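Local coordinates for protein arginine N-methyltransferase SFM1 (PDB 5C74) that transfers a methyl group from S-adenosyl-L-methionine to one arginine of the ribosomal protein S3, leaving it monomethylated, at residues 30-35 and 53-58; 89-94 and 149-154; 78-83 and 125-130. One frame throughout, in Å; residues are numbered along the deposited sequence.

Contact 1: residues 30-35 and 53-58; sequences ENLILS and LGLRWT
The carbonyl oxygen of Leu34 is gripped twice: Thr58 N gives it a hydrogen bond of 2.9 Å, and the CA of Trp57 adds a CA-H...O contact at 3.2 Å. At its amide, Leu34 N meets Arg56 O at 2.9 Å with a nearly straight N-H...O angle of 174°, and thus Leu34 bonds to the residues flanking Trp57, as parallel strands do. A step earlier a water stands in for the direct link, donating to Leu32 O (2.7 Å) and accepting from Arg56 N (2.8 Å). Leu55 CD2 touches Leu34 CD1 at 3.7 Å, the two side chains crossing at about a right angle, while its CD1 packs on Leu32 CD2. Arg56, extended from CG to NE, lays a guanidinium face against Glu30, whose CA stands over the centre; NH2 forms its salt bridge to Asp71, the Glu30 carboxylate staying beyond bonding distance. An alanine in place of the arginine would probably leave Asp71 without its charged mate and open a gap beside Glu30. Strand 56-57 ends the parallel sheet, joined through helix 48-52 to strand 32-35, which has strand 2-6 on its far side and helix 14-27 packed on Leu32 and Leu34.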
ATOM      1  N   GLU A  30      13.155  15.947   8.348  1.00 14.30           N
ATOM      2  CA  GLU A  30      14.030  16.689   7.453  1.00 22.48           C
ATOM      3  C   GLU A  30      15.028  15.796   6.733  1.00 21.93           C
ATOM      4  O   GLU A  30      15.684  16.238   5.782  1.00 26.11           O
ATOM      5  CB  GLU A  30      14.788  17.775   8.217  1.00 22.08           C
ATOM      6  CG  GLU A  30      13.940  18.977   8.557  1.00 24.05           C
ATOM      7  CD  GLU A  30      14.784  20.127   9.089  1.00 39.61           C
ATOM      8  OE1 GLU A  30      14.438  20.676  10.154  1.00 41.27           O
ATOM      9  OE2 GLU A  30      15.795  20.476   8.440  1.00 45.14           O
ATOM     10  N   ASN A  31      15.142  14.545   7.174  1.00 15.82           N
ATOM     11  CA  ASN A  31      16.209  13.675   6.700  1.00 14.77           C
ATOM     12  C   ASN A  31      15.745  12.470   5.903  1.00 14.20           C
ATOM     13  O   ASN A  31      16.538  11.568   5.614  1.00 14.93           O
ATOM     14  CB  ASN A  31      17.053  13.216   7.890  1.00 15.75           C
ATOM     15  CG  ASN A  31      17.701  14.391   8.592  1.00 25.97           C
ATOM     16  OD1 ASN A  31      18.306  15.245   7.947  1.00 26.66           O
ATOM     17  ND2 ASN A  31      17.527  14.477   9.902  1.00 31.15           N
ATOM     18  N   LEU A  32      14.461  12.465   5.541  1.00 19.31           N
ATOM     19  CA  LEU A  32      13.896  11.445   4.657  1.00 13.74           C
ATOM     20  C   LEU A  32      13.128  12.142   3.534  1.00 14.30           C
ATOM     21  O   LEU A  32      12.320  13.038   3.792  1.00 14.43           O
ATOM     22  CB  LEU A  32      12.951  10.500   5.410  1.00 16.30           C
ATOM     23  CG  LEU A  32      12.147   9.523   4.531  1.00 15.31           C
ATOM     24  CD1 LEU A  32      13.065   8.476   3.850  1.00 13.46           C
ATOM     25  CD2 LEU A  32      11.049   8.832   5.327  1.00 17.73           C
ATOM     26  N   ILE A  33      13.363  11.732   2.294  1.00 14.09           N
ATOM     27  CA  ILE A  33      12.541  12.223   1.183  1.00 13.83           C
ATOM     28  C   ILE A  33      12.053  11.057   0.333  1.00 12.74           C
ATOM     29  O   ILE A  33      12.844  10.187  -0.043  1.00 11.50           O
ATOM     30  CB  ILE A  33      13.312  13.207   0.267  1.00 12.20           C
ATOM     31  CG1 ILE A  33      13.999  14.305   1.084  1.00 20.62           C
ATOM     32  CG2 ILE A  33      12.357  13.823  -0.778  1.00 13.08           C
ATOM     33  CD1 ILE A  33      15.447  13.984   1.460  1.00 22.66           C
ATOM     34  N   LEU A  34      10.753  11.024   0.039  1.00 12.46           N
ATOM     35  CA  LEU A  34      10.224  10.058  -0.917  1.00 13.90           C
ATOM     36  C   LEU A  34      10.242  10.713  -2.281  1.00 12.37           C
ATOM     37  O   LEU A  34       9.805  11.847  -2.418  1.00 14.19           O
ATOM     38  CB  LEU A  34       8.783   9.644  -0.578  1.00 14.24           C
ATOM     39  CG  LEU A  34       8.449   8.992   0.758  1.00 16.81           C
ATOM     40  CD1 LEU A  34       7.006   8.458   0.681  1.00 12.61           C
ATOM     41  CD2 LEU A  34       9.434   7.867   1.087  1.00 15.59           C
ATOM     42  N   SER A  35      10.747  10.015  -3.289  1.00 11.57           N
ATOM     43  CA  SER A  35      10.839  10.599  -4.619  1.00 11.52           C
ATOM     44  C   SER A  35      10.201   9.693  -5.667  1.00 11.05           C
ATOM     45  O   SER A  35       9.920   8.527  -5.406  1.00 14.37           O
ATOM     46  CB  SER A  35      12.305  10.863  -4.988  1.00 13.20           C
ATOM     47  OG  SER A  35      13.005   9.636  -5.099  1.00 16.91           O
ATOM     48  N   LEU A  53       3.529  13.383  10.666  1.00 16.98           N
ATOM     49  CA  LEU A  53       4.933  13.208  11.030  1.00 18.09           C
ATOM     50  C   LEU A  53       5.871  14.077  10.175  1.00 23.84           C
ATOM     51  O   LEU A  53       7.083  14.089  10.380  1.00 24.38           O
ATOM     52  CB  LEU A  53       5.331  11.731  10.919  1.00 15.75           C
ATOM     53  CG  LEU A  53       4.848  10.843  12.075  1.00 20.08           C
ATOM     54  CD1 LEU A  53       5.139   9.352  11.813  1.00 20.16           C
ATOM     55  CD2 LEU A  53       5.503  11.282  13.377  1.00 24.03           C
ATOM     56  N   GLY A  54       5.311  14.798   9.217  1.00 19.99           N
ATOM     57  CA  GLY A  54       6.100  15.733   8.428  1.00 21.42           C
ATOM     58  C   GLY A  54       6.739  15.173   7.169  1.00 20.83           C
ATOM     59  O   GLY A  54       7.729  15.719   6.672  1.00 19.64           O
ATOM     60  N   LEU A  55       6.167  14.098   6.633  1.00 18.69           N
ATOM     61  CA  LEU A  55       6.749  13.409   5.481  1.00 15.35           C
ATOM     62  C   LEU A  55       6.974  14.333   4.284  1.00 16.77           C
ATOM     63  O   LEU A  55       6.046  14.985   3.816  1.00 18.82           O
ATOM     64  CB  LEU A  55       5.850  12.246   5.046  1.00 16.42           C
ATOM     65  CG  LEU A  55       6.394  11.483   3.833  1.00 20.14           C
ATOM     66  CD1 LEU A  55       7.631  10.660   4.218  1.00 18.36           C
ATOM     67  CD2 LEU A  55       5.310  10.613   3.212  1.00 21.34           C
ATOM     68  N   ARG A  56       8.202  14.368   3.787  1.00 13.18           N
ATOM     69  CA  ARG A  56       8.516  15.052   2.530  1.00 14.45           C
ATOM     70  C   ARG A  56       8.469  14.102   1.349  1.00 13.94           C
ATOM     71  O   ARG A  56       9.097  13.041   1.368  1.00 15.85           O
ATOM     72  CB  ARG A  56       9.910  15.686   2.599  1.00 20.51           C
ATOM     73  CG  ARG A  56      10.039  16.713   3.686  1.00 27.54           C
ATOM     74  CD  ARG A  56      11.474  17.197   3.817  1.00 29.00           C
ATOM     75  NE  ARG A  56      11.521  18.415   4.617  1.00 28.72           N
ATOM     76  CZ  ARG A  56      12.561  19.242   4.674  1.00 36.18           C
ATOM     77  NH1 ARG A  56      13.657  18.982   3.981  1.00 30.10           N
ATOM     78  NH2 ARG A  56      12.502  20.333   5.428  1.00 32.88           N
ATOM     79  N   TRP A  57       7.749  14.499   0.299  1.00 12.04           N
ATOM     80  CA  TRP A  57       7.607  13.648  -0.872  1.00 14.14           C
ATOM     81  C   TRP A  57       7.575  14.491  -2.134  1.00 13.15           C
ATOM     82  O   TRP A  57       7.198  15.664  -2.099  1.00 15.29           O
ATOM     83  CB  TRP A  57       6.325  12.816  -0.773  1.00 15.36           C
ATOM     84  CG  TRP A  57       5.125  13.678  -0.640  1.00 17.00           C
ATOM     85  CD1 TRP A  57       4.639  14.242   0.501  1.00 20.79           C
ATOM     86  CD2 TRP A  57       4.270  14.117  -1.703  1.00 19.86           C
ATOM     87  NE1 TRP A  57       3.531  15.007   0.219  1.00 19.27           N
ATOM     88  CE2 TRP A  57       3.279  14.940  -1.127  1.00 18.05           C
ATOM     89  CE3 TRP A  57       4.249  13.896  -3.082  1.00 16.82           C
ATOM     90  CZ2 TRP A  57       2.264  15.532  -1.882  1.00 23.05           C
ATOM     91  CZ3 TRP A  57       3.234  14.499  -3.837  1.00 19.14           C
ATOM     92  CH2 TRP A  57       2.263  15.303  -3.230  1.00 23.10           C
ATOM     93  N   THR A  58       7.933  13.890  -3.262  1.00 11.84           N
ATOM     94  CA  THR A  58       7.801  14.586  -4.537  1.00 13.99           C
ATOM     95  C   THR A  58       7.589  13.590  -5.659  1.00 15.18           C
ATOM     96  O   THR A  58       8.001  12.430  -5.553  1.00 12.59           O
ATOM     97  CB  THR A  58       9.034  15.453  -4.834  1.00 15.63           C
ATOM     98  OG1 THR A  58       8.895  16.056  -6.121  1.00 16.75           O
ATOM     99  CG2 THR A  58      10.301  14.607  -4.813  1.00 14.31           C
TER
HETATM  100  O   HOH W   1      10.179  13.416   5.447  1.00 17.61           O

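Contact 2: residues 89-94 and 149-154; sequences IDLQPE and LIIKDR
Arg154 reaches Pro93 from just past the end of helix 140-151, and its side chain can be followed atom by atom. Arg154 CB starts 4.2 Å from Pro93 CB. The chain then bends (chi2 -52°), which sets Arg154 CD beside Pro93 CB and 3.8 Å from Pro93 O. The next atom is held within its own segment, Arg154 NE donating to Ile151 O at 2.9 Å; that oxygen lies close to the guanidinium plane, at its edge. This one bond limits how far the group can turn. At the tip, Arg154 NH1 stays 4.1 Å from Pro93 O, which sits over one face of the guanidinium. Pro93 CG, for its part, rests against the backbone carbonyl of Arg154.

The 89-94 segment belongs to the loop joining strand 80-83 to strand 101-104, and it bonds by backbone to Arg132, just past strand 128-131. SPOUT methyltransferases characteristically tie the C-terminal part of the domain into a trefoil knot; here the loop meets the end of the helix that follows strand 128-131 in the chain.

Toward Leu91 the contact turns apolar. Ile150 CG2 presses on the peptide between Gln92 and Pro93, 3.4 Å from Gln92 C, and lies 4.0 Å from Pro93 CD, while its CD1 faces Leu91 O. The Ile150 carbonyl takes a CA-H...O contact from Pro93 CA at 3.5 Å. Leu91 crosses Ile151 at about a right angle, with CD2 on Ile151 CG1 at 3.7 Å and CG near Ile151 CD1. Leu91 also touches Arg131 and Leu133, and Ile151 packs on Ala96.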
ATOM      1  N   ILE A  89      31.169  -4.001  -2.351  1.00 20.31           N
ATOM      2  CA  ILE A  89      31.750  -3.197  -1.283  1.00 17.42           C
ATOM      3  C   ILE A  89      30.668  -2.810  -0.269  1.00 20.68           C
ATOM      4  O   ILE A  89      29.712  -2.133  -0.627  1.00 19.07           O
ATOM      5  CB  ILE A  89      32.414  -1.915  -1.841  1.00 19.20           C
ATOM      6  CG1 ILE A  89      33.574  -2.283  -2.775  1.00 29.43           C
ATOM      7  CG2 ILE A  89      32.890  -1.043  -0.705  1.00 20.99           C
ATOM      8  CD1 ILE A  89      34.226  -1.095  -3.447  1.00 32.11           C
ATOM      9  N   ASP A  90      30.804  -3.244   0.986  1.00 19.18           N
ATOM     10  CA  ASP A  90      29.860  -2.838   2.026  1.00 19.87           C
ATOM     11  C   ASP A  90      30.103  -1.398   2.445  1.00 19.95           C
ATOM     12  O   ASP A  90      31.241  -0.940   2.476  1.00 20.86           O
ATOM     13  CB  ASP A  90      29.970  -3.728   3.269  1.00 21.05           C
ATOM     14  CG  ASP A  90      29.246  -5.050   3.118  1.00 27.58           C
ATOM     15  OD1 ASP A  90      28.256  -5.132   2.361  1.00 18.74           O
ATOM     16  OD2 ASP A  90      29.689  -6.021   3.762  1.00 28.94           O
ATOM     17  N   LEU A  91      29.029  -0.704   2.798  1.00 17.70           N
ATOM     18  CA  LEU A  91      29.140   0.593   3.456  1.00 14.58           C
ATOM     19  C   LEU A  91      29.974   0.437   4.718  1.00 14.86           C
ATOM     20  O   LEU A  91      29.757  -0.496   5.492  1.00 16.52           O
ATOM     21  CB  LEU A  91      27.750   1.134   3.800  1.00 10.54           C
ATOM     22  CG  LEU A  91      27.649   2.596   4.224  1.00 17.13           C
ATOM     23  CD1 LEU A  91      27.929   3.503   3.031  1.00 18.76           C
ATOM     24  CD2 LEU A  91      26.259   2.879   4.796  1.00 15.91           C
ATOM     25  N   GLN A  92      30.953   1.321   4.901  1.00 14.61           N
ATOM     26  CA  GLN A  92      31.846   1.263   6.068  1.00 15.73           C
ATOM     27  C   GLN A  92      31.831   2.598   6.793  1.00 13.38           C
ATOM     28  O   GLN A  92      31.464   3.611   6.202  1.00 14.96           O
ATOM     29  CB  GLN A  92      33.293   0.940   5.653  1.00 21.27           C
ATOM     30  CG  GLN A  92      33.530  -0.462   5.155  1.00 29.31           C
ATOM     31  CD  GLN A  92      34.990  -0.671   4.807  1.00 45.69           C
ATOM     32  OE1 GLN A  92      35.438  -0.321   3.714  1.00 51.26           O
ATOM     33  NE2 GLN A  92      35.747  -1.214   5.749  1.00 50.01           N
ATOM     34  N   PRO A  93      32.282   2.622   8.061  1.00 16.81           N
ATOM     35  CA  PRO A  93      32.334   3.907   8.768  1.00 16.68           C
ATOM     36  C   PRO A  93      33.147   4.987   8.044  1.00 22.32           C
ATOM     37  O   PRO A  93      32.791   6.168   8.127  1.00 20.07           O
ATOM     38  CB  PRO A  93      32.990   3.536  10.106  1.00 17.89           C
ATOM     39  CG  PRO A  93      32.572   2.124  10.322  1.00 16.82           C
ATOM     40  CD  PRO A  93      32.640   1.501   8.948  1.00 16.95           C
ATOM     41  N   GLU A  94      34.198   4.599   7.325  1.00 17.46           N
ATOM     42  CA  GLU A  94      35.007   5.587   6.602  1.00 24.86           C
ATOM     43  C   GLU A  94      34.241   6.271   5.473  1.00 21.53           C
ATOM     44  O   GLU A  94      34.646   7.337   5.011  1.00 24.68           O
ATOM     45  CB  GLU A  94      36.273   4.951   6.017  1.00 29.42           C
ATOM     46  CG  GLU A  94      37.019   4.045   6.972  1.00 44.46           C
ATOM     47  CD  GLU A  94      36.472   2.637   6.928  1.00 49.15           C
ATOM     48  OE1 GLU A  94      36.631   1.977   5.876  1.00 62.09           O
ATOM     49  OE2 GLU A  94      35.859   2.207   7.926  1.00 33.49           O
ATOM     50  N   LEU A 149      23.918   3.327  12.179  1.00 10.47           N
ATOM     51  CA  LEU A 149      24.917   2.719  13.050  1.00 14.13           C
ATOM     52  C   LEU A 149      26.308   2.824  12.425  1.00 15.58           C
ATOM     53  O   LEU A 149      27.300   3.097  13.113  1.00 13.82           O
ATOM     54  CB  LEU A 149      24.551   1.246  13.325  1.00 11.78           C
ATOM     55  CG  LEU A 149      23.300   1.023  14.188  1.00 13.98           C
ATOM     56  CD1 LEU A 149      22.834  -0.450  14.155  1.00 10.96           C
ATOM     57  CD2 LEU A 149      23.618   1.444  15.611  1.00 15.75           C
ATOM     58  N   ILE A 150      26.376   2.622  11.113  1.00 14.63           N
ATOM     59  CA  ILE A 150      27.663   2.603  10.411  1.00 11.67           C
ATOM     60  C   ILE A 150      28.214   4.018  10.218  1.00 16.79           C
ATOM     61  O   ILE A 150      29.377   4.288  10.518  1.00 13.43           O
ATOM     62  CB  ILE A 150      27.525   1.895   9.036  1.00 16.08           C
ATOM     63  CG1 ILE A 150      27.244   0.406   9.231  1.00 12.55           C
ATOM     64  CG2 ILE A 150      28.771   2.054   8.187  1.00 13.18           C
ATOM     65  CD1 ILE A 150      26.849  -0.312   7.929  1.00 15.42           C
ATOM     66  N   ILE A 151      27.355   4.930   9.770  1.00 12.93           N
ATOM     67  CA  ILE A 151      27.779   6.249   9.330  1.00 12.87           C
ATOM     68  C   ILE A 151      27.785   7.255  10.481  1.00 15.87           C
ATOM     69  O   ILE A 151      28.716   8.058  10.624  1.00 16.48           O
ATOM     70  CB  ILE A 151      26.871   6.748   8.180  1.00 14.05           C
ATOM     71  CG1 ILE A 151      27.033   5.846   6.952  1.00 17.64           C
ATOM     72  CG2 ILE A 151      27.212   8.174   7.785  1.00 22.76           C
ATOM     73  CD1 ILE A 151      28.421   5.900   6.307  1.00 18.63           C
ATOM     74  N   LYS A 152      26.752   7.208  11.314  1.00 12.87           N
ATOM     75  CA  LYS A 152      26.670   8.140  12.435  1.00 12.56           C
ATOM     76  C   LYS A 152      27.466   7.647  13.632  1.00 12.48           C
ATOM     77  O   LYS A 152      28.277   8.395  14.184  1.00 15.57           O
ATOM     78  CB  LYS A 152      25.212   8.386  12.831  1.00 15.29           C
ATOM     79  CG  LYS A 152      25.052   9.176  14.130  1.00 17.43           C
ATOM     80  CD  LYS A 152      23.581   9.482  14.400  1.00 20.45           C
ATOM     81  CE  LYS A 152      23.332   9.677  15.894  1.00 20.96           C
ATOM     82  NZ  LYS A 152      23.208   8.371  16.588  1.00 22.20           N
ATOM     83  N   ASP A 153      27.254   6.397  14.039  1.00 13.51           N
ATOM     84  CA  ASP A 153      27.910   5.885  15.238  1.00 15.70           C
ATOM     85  C   ASP A 153      29.271   5.251  14.955  1.00 15.55           C
ATOM     86  O   ASP A 153      30.009   4.954  15.890  1.00 15.41           O
ATOM     87  CB  ASP A 153      27.022   4.854  15.939  1.00 16.70           C
ATOM     88  CG  ASP A 153      25.770   5.479  16.540  1.00 20.38           C
ATOM     89  OD1 ASP A 153      25.719   6.729  16.659  1.00 20.95           O
ATOM     90  OD2 ASP A 153      24.844   4.721  16.895  1.00 17.95           O
ATOM     91  N   ARG A 154      29.568   5.027  13.675  1.00 13.29           N
ATOM     92  CA  ARG A 154      30.864   4.488  13.235  1.00 13.66           C
ATOM     93  C   ARG A 154      31.067   3.063  13.721  1.00 20.31           C
ATOM     94  O   ARG A 154      32.185   2.641  14.060  1.00 17.29           O
ATOM     95  CB  ARG A 154      32.022   5.389  13.698  1.00 15.60           C
ATOM     96  CG  ARG A 154      31.927   6.823  13.180  1.00 18.05           C
ATOM     97  CD  ARG A 154      31.739   6.909  11.663  1.00 16.55           C
ATOM     98  NE  ARG A 154      31.488   8.291  11.256  1.00 17.78           N
ATOM     99  CZ  ARG A 154      32.434   9.195  11.015  1.00 19.81           C
ATOM    100  NH1 ARG A 154      33.722   8.871  11.127  1.00 18.54           N
ATOM    101  NH2 ARG A 154      32.089  10.430  10.669  1.00 17.32           N
TER

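Contact 3: residues 78-83 and 125-130; sequences GRVCLL and PNLLIS
Val80 sits at the apolar centre, dividing its two methyls between neighbours on the 125-130 segment. Val80 CG1, anti to the backbone N (chi1 180°), meets Leu128 CD2 at 3.5 Å, and Val80 CG2 meets Leu127 CD1 at 3.8 Å. Farther along the same face, the CB atoms of Leu82 and Leu128 approach to 4.4 Å, and both residues also pack on Leu120 of helix 116-123. That helix links strand 101-104 to strand 128-131, so the connection passes over strand 80-83, which lies between the two in the sheet.

The strands themselves are joined through their backbones. Ile129 N donates to Val80 O at 3.0 Å, nearly in line with the C=O bond, and Leu82 N donates to Ile129 O at 2.9 Å from above the carbonyl plane. Cys81 lies on the other face, its SG 3.7 Å from Ile129 O, and Ile129 CG1 touches Gly78 O. At the margin Gly78 N bonds to Leu127 O at 3.0 Å, again from above the plane and bent, with an N-H...O angle of 146°. Ser130, on the Leu82 face, turns its OG to Lys121 and Asp84.

Across the two segments every hydrogen bond runs from backbone to backbone, while the side chains meet through hydrocarbon; position in the sheet is thus set by the peptide groups, and Leu82 and Leu128 carry the apolar face on to helix 116-123.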
ATOM      1  N   GLY A  78      28.965  12.007  -7.009  1.00 19.01           N
ATOM      2  CA  GLY A  78      29.859  11.139  -6.270  1.00 19.90           C
ATOM      3  C   GLY A  78      29.623  11.148  -4.773  1.00 22.67           C
ATOM      4  O   GLY A  78      30.262  10.395  -4.045  1.00 24.43           O
ATOM      5  N   ARG A  79      28.701  11.985  -4.302  1.00 19.46           N
ATOM      6  CA  ARG A  79      28.424  12.046  -2.867  1.00 16.44           C
ATOM      7  C   ARG A  79      27.030  11.508  -2.550  1.00 20.28           C
ATOM      8  O   ARG A  79      26.506  11.727  -1.457  1.00 20.21           O
ATOM      9  CB  ARG A  79      28.578  13.484  -2.342  1.00 17.41           C
ATOM     10  CG  ARG A  79      29.975  14.066  -2.606  1.00 23.39           C
ATOM     11  CD  ARG A  79      30.229  15.336  -1.778  1.00 24.72           C
ATOM     12  NE  ARG A  79      29.910  15.087  -0.376  1.00 24.01           N
ATOM     13  CZ  ARG A  79      30.766  14.588   0.514  1.00 27.70           C
ATOM     14  NH1 ARG A  79      32.024  14.327   0.167  1.00 21.84           N
ATOM     15  NH2 ARG A  79      30.370  14.373   1.764  1.00 23.29           N
ATOM     16  N   VAL A  80      26.441  10.798  -3.507  1.00 12.89           N
ATOM     17  CA  VAL A  80      25.158  10.133  -3.268  1.00 15.99           C
ATOM     18  C   VAL A  80      25.347   8.624  -3.385  1.00 13.65           C
ATOM     19  O   VAL A  80      25.768   8.127  -4.427  1.00 16.09           O
ATOM     20  CB  VAL A  80      24.081  10.622  -4.259  1.00 16.54           C
ATOM     21  CG1 VAL A  80      22.769   9.925  -3.994  1.00 15.47           C
ATOM     22  CG2 VAL A  80      23.910  12.159  -4.158  1.00 15.27           C
ATOM     23  N   CYS A  81      25.055   7.910  -2.303  1.00 11.59           N
ATOM     24  CA  CYS A  81      25.233   6.470  -2.245  1.00 15.50           C
ATOM     25  C   CYS A  81      23.964   5.746  -2.667  1.00 18.24           C
ATOM     26  O   CYS A  81      22.863   6.118  -2.268  1.00 16.20           O
ATOM     27  CB  CYS A  81      25.637   6.042  -0.831  1.00 18.17           C
ATOM     28  SG  CYS A  81      25.869   4.258  -0.686  1.00 17.77           S
ATOM     29  N   LEU A  82      24.110   4.713  -3.486  1.00 13.08           N
ATOM     30  CA  LEU A  82      22.953   3.920  -3.872  1.00 16.06           C
ATOM     31  C   LEU A  82      23.061   2.535  -3.242  1.00 17.63           C
ATOM     32  O   LEU A  82      24.059   1.848  -3.433  1.00 18.83           O
ATOM     33  CB  LEU A  82      22.856   3.807  -5.394  1.00 18.24           C
ATOM     34  CG  LEU A  82      21.762   2.877  -5.926  1.00 17.41           C
ATOM     35  CD1 LEU A  82      20.355   3.491  -5.714  1.00 14.50           C
ATOM     36  CD2 LEU A  82      22.012   2.585  -7.397  1.00 19.89           C
ATOM     37  N   LEU A  83      22.057   2.142  -2.463  1.00 17.91           N
ATOM     38  CA  LEU A  83      21.990   0.758  -1.988  1.00 20.65           C
ATOM     39  C   LEU A  83      21.940  -0.151  -3.196  1.00 22.97           C
ATOM     40  O   LEU A  83      21.067  -0.016  -4.051  1.00 21.55           O
ATOM     41  CB  LEU A  83      20.766   0.504  -1.107  1.00 20.28           C
ATOM     42  CG  LEU A  83      20.644  -0.975  -0.691  1.00 20.47           C
ATOM     43  CD1 LEU A  83      21.836  -1.373   0.192  1.00 19.00           C
ATOM     44  CD2 LEU A  83      19.321  -1.270   0.012  1.00 24.65           C
ATOM     45  N   PRO A 125      25.042   9.536 -14.811  1.00 15.97           N
ATOM     46  CA  PRO A 125      26.229   8.684 -14.685  1.00 16.20           C
ATOM     47  C   PRO A 125      27.301   9.234 -13.735  1.00 24.70           C
ATOM     48  O   PRO A 125      28.090   8.442 -13.226  1.00 23.59           O
ATOM     49  CB  PRO A 125      26.748   8.589 -16.129  1.00 20.27           C
ATOM     50  CG  PRO A 125      26.126   9.725 -16.855  1.00 26.82           C
ATOM     51  CD  PRO A 125      24.801   9.955 -16.201  1.00 19.01           C
ATOM     52  N   ASN A 126      27.314  10.540 -13.484  1.00 21.37           N
ATOM     53  CA  ASN A 126      28.265  11.135 -12.537  1.00 25.35           C
ATOM     54  C   ASN A 126      27.809  11.097 -11.078  1.00 25.46           C
ATOM     55  O   ASN A 126      28.573  11.413 -10.163  1.00 18.22           O
ATOM     56  CB  ASN A 126      28.529  12.590 -12.911  1.00 26.97           C
ATOM     57  CG  ASN A 126      29.137  12.736 -14.279  1.00 38.74           C
ATOM     58  OD1 ASN A 126      29.956  11.918 -14.695  1.00 41.96           O
ATOM     59  ND2 ASN A 126      28.746  13.788 -14.991  1.00 40.98           N
ATOM     60  N   LEU A 127      26.555  10.735 -10.853  1.00 17.34           N
ATOM     61  CA  LEU A 127      25.937  11.007  -9.550  1.00 19.83           C
ATOM     62  C   LEU A 127      26.182   9.966  -8.447  1.00 22.65           C
ATOM     63  O   LEU A 127      26.530  10.318  -7.316  1.00 19.15           O
ATOM     64  CB  LEU A 127      24.427  11.172  -9.740  1.00 22.00           C
ATOM     65  CG  LEU A 127      23.620  11.456  -8.481  1.00 17.84           C
ATOM     66  CD1 LEU A 127      24.049  12.774  -7.866  1.00 19.10           C
ATOM     67  CD2 LEU A 127      22.110  11.453  -8.808  1.00 19.81           C
ATOM     68  N   LEU A 128      25.982   8.690  -8.765  1.00 19.42           N
ATOM     69  CA  LEU A 128      25.825   7.672  -7.726  1.00 13.15           C
ATOM     70  C   LEU A 128      27.033   6.755  -7.543  1.00 19.11           C
ATOM     71  O   LEU A 128      27.740   6.438  -8.497  1.00 20.56           O
ATOM     72  CB  LEU A 128      24.602   6.803  -8.040  1.00 13.66           C
ATOM     73  CG  LEU A 128      23.322   7.607  -8.243  1.00 18.44           C
ATOM     74  CD1 LEU A 128      22.325   6.806  -9.047  1.00 18.29           C
ATOM     75  CD2 LEU A 128      22.756   7.967  -6.897  1.00 16.23           C
ATOM     76  N   ILE A 129      27.233   6.324  -6.303  1.00 14.86           N
ATOM     77  CA  ILE A 129      28.233   5.313  -5.957  1.00 15.79           C
ATOM     78  C   ILE A 129      27.529   4.167  -5.237  1.00 14.43           C
ATOM     79  O   ILE A 129      26.842   4.384  -4.240  1.00 17.21           O
ATOM     80  CB  ILE A 129      29.348   5.898  -5.048  1.00 20.65           C
ATOM     81  CG1 ILE A 129      30.040   7.086  -5.725  1.00 24.05           C
ATOM     82  CG2 ILE A 129      30.363   4.812  -4.669  1.00 22.62           C
ATOM     83  CD1 ILE A 129      30.894   6.705  -6.907  1.00 26.18           C
ATOM     84  N   SER A 130      27.683   2.949  -5.746  1.00 13.59           N
ATOM     85  CA  SER A 130      27.023   1.786  -5.167  1.00 14.84           C
ATOM     86  C   SER A 130      27.682   1.304  -3.869  1.00 16.83           C
ATOM     87  O   SER A 130      28.912   1.270  -3.765  1.00 16.49           O
ATOM     88  CB  SER A 130      27.014   0.629  -6.177  1.00 17.11           C
ATOM     89  OG  SER A 130      26.145   0.886  -7.269  1.00 18.85           O
TER

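Contacts 1 and 3 belong to the same parallel six-stranded sheet and pair its two outermost strands, 56-57 and 128-131, with their inner neighbours; their centres are about 20 Å apart. Contact 1 is the more buried and has a water bridging one backbone step beside two direct bonds, whereas contact 3 is only partly buried and its three bonds are all direct. Contact 2, also partly buried, joins no strands: it sets a loop against the end of helix 140-151, the helix that follows strand 128-131, with no hydrogen bond between its segments. It comes to about 4 Å of contact 3 at the nearest atoms, and the segments of these two alternate along the chain, while contact 1 closes before either begins.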